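Local coordinates for alpha-galacturonidase (Bacillus subtilis, PDB 3FEF), which hydrolyses alpha-1,4-linked galacturonate oligomers, probably di-galacturonate in nature, as an NAD- and manganese-dependent glycosidase of family 4, at residues E275-P278 / G279-K283. Residues are numbered along the deposited sequence; the frame is centred on the assembly and turned at random.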
loop_
_atom_site.group_PDB
_atom_site.type_symbol
_atom_site.label_atom_id
_atom_site.label_comp_id
_atom_site.label_asym_id
_atom_site.label_seq_id
_atom_site.Cartn_x
_atom_site.Cartn_y
_atom_site.Cartn_z
ATOM N N GLU A 275 -8.128 -5.672 30.061
ATOM C CA GLU A 275 -8.061 -6.985 29.429
ATOM C C GLU A 275 -7.107 -7.051 28.226
ATOM O O GLU A 275 -6.884 -8.137 27.676
ATOM C CB GLU A 275 -9.458 -7.420 29.001
ATOM C CG GLU A 275 -10.521 -7.147 30.056
ATOM C CD GLU A 275 -11.750 -7.999 29.852
ATOM O OE1 GLU A 275 -12.544 -7.703 28.925
ATOM O OE2 GLU A 275 -11.913 -8.975 30.615
ATOM N N PHE A 276 -6.564 -5.902 27.813
ATOM C CA PHE A 276 -5.800 -5.832 26.554
ATOM C C PHE A 276 -4.293 -5.961 26.716
ATOM O O PHE A 276 -3.594 -6.114 25.724
ATOM C CB PHE A 276 -6.101 -4.538 25.775
ATOM C CG PHE A 276 -7.422 -4.558 25.062
ATOM C CD1 PHE A 276 -7.493 -4.862 23.720
ATOM C CD2 PHE A 276 -8.591 -4.273 25.744
ATOM C CE1 PHE A 276 -8.691 -4.876 23.072
ATOM C CE2 PHE A 276 -9.802 -4.310 25.101
ATOM C CZ PHE A 276 -9.855 -4.608 23.761
ATOM N N LEU A 277 -3.790 -5.879 27.944
ATOM C CA LEU A 277 -2.344 -5.893 28.161
ATOM C C LEU A 277 -1.903 -6.501 29.465
ATOM O O LEU A 277 -2.690 -6.651 30.381
ATOM C CB LEU A 277 -1.736 -4.489 28.047
ATOM C CG LEU A 277 -2.524 -3.221 28.374
ATOM C CD1 LEU A 277 -3.316 -3.335 29.661
ATOM C CD2 LEU A 277 -1.539 -2.049 28.415
ATOM N N PRO A 278 -0.611 -6.851 29.547
ATOM C CA PRO A 278 -0.009 -7.321 30.791
ATOM C C PRO A 278 -0.117 -6.246 31.869
ATOM O O PRO A 278 0.126 -5.066 31.595
ATOM C CB PRO A 278 1.475 -7.507 30.413
ATOM C CG PRO A 278 1.474 -7.675 28.948
ATOM C CD PRO A 278 0.363 -6.800 28.446
ATOM N N GLY A 279 -0.468 -6.649 33.080
ATOM C CA GLY A 279 -0.464 -5.738 34.212
ATOM C C GLY A 279 -0.890 -6.468 35.469
ATOM O O GLY A 279 -1.331 -7.605 35.401
ATOM N N PRO A 280 -0.747 -5.814 36.628
ATOM C CA PRO A 280 -1.261 -6.366 37.880
ATOM C C PRO A 280 -2.773 -6.232 37.969
ATOM O O PRO A 280 -3.384 -6.764 38.897
ATOM C CB PRO A 280 -0.615 -5.478 38.951
ATOM C CG PRO A 280 -0.242 -4.200 38.234
ATOM C CD PRO A 280 0.090 -4.617 36.835
ATOM N N TYR A 281 -3.369 -5.546 36.995
ATOM C CA TYR A 281 -4.759 -5.080 37.108
ATOM C C TYR A 281 -5.802 -6.134 37.458
ATOM O O TYR A 281 -6.560 -5.973 38.415
ATOM C CB TYR A 281 -5.194 -4.396 35.812
ATOM C CG TYR A 281 -4.165 -3.437 35.260
ATOM C CD1 TYR A 281 -3.625 -2.424 36.060
ATOM C CD2 TYR A 281 -3.723 -3.543 33.949
ATOM C CE1 TYR A 281 -2.695 -1.538 35.554
ATOM C CE2 TYR A 281 -2.780 -2.659 33.439
ATOM C CZ TYR A 281 -2.276 -1.660 34.241
ATOM O OH TYR A 281 -1.337 -0.789 33.737
ATOM N N LEU A 282 -5.858 -7.191 36.660
ATOM C CA LEU A 282 -6.943 -8.169 36.741
ATOM C C LEU A 282 -6.843 -9.041 37.984
ATOM O O LEU A 282 -7.831 -9.618 38.421
ATOM C CB LEU A 282 -6.962 -9.049 35.490
ATOM C CG LEU A 282 -7.466 -8.371 34.216
ATOM C CD1 LEU A 282 -7.376 -9.336 33.025
ATOM C CD2 LEU A 282 -8.899 -7.884 34.421
ATOM N N LYS A 283 -5.647 -9.125 38.556
ATOM C CA LYS A 283 -5.439 -9.943 39.742
ATOM C C LYS A 283 -5.572 -9.155 41.034
ATOM O O LYS A 283 -5.695 -9.739 42.090
ATOM C CB LYS A 283 -4.085 -10.656 39.670
ATOM C CG LYS A 283 -4.035 -11.633 38.496
ATOM C CD LYS A 283 -2.666 -12.245 38.274
ATOM C CE LYS A 283 -2.803 -13.569 37.518
ATOM N NZ LYS A 283 -1.527 -14.362 37.532
#
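The chain runs extended through Leu277, Pro278 and Gly279, then bends at Pro280 into a single turn with helical backbone angles, where Lys283 N donates to Pro280 O (3.3 Å); the bend brings Leu282 back beside Glu275, with their CA atoms 7.5 Å apart. Leu277 CD1 meets the edge of the Tyr281 ring, near its plane, at CE2 (3.9 Å). With CG anti to the carbonyl carbon, beside the backbone N (chi1 -45°), the ring turns back toward Leu277, and CE2 also comes within 4.2 Å of Pro278 O. Further round, the Leu282 methyl CD1 comes loosely up to the backbone of Glu275, 4.4 Å from its CA. The loop belongs to the C-terminal domain of family 4 glycosyl hydrolases and joins helix 270-273 to helix 295-314; helix 253-262 packs on both Leu277 and Tyr281 through Leu258. Tyr281 OH, at the far end of the ring, bonds to Asp257 OD2 and to Arg425 NH1 of a neighbouring subunit, which ties the turn to the tetramer interface. The Glu275 carboxylate points away from the turn; OE2 accepts from Val107 N and Gly108 N, and the side chain lies about 6 Å from that of the metal ligand His206.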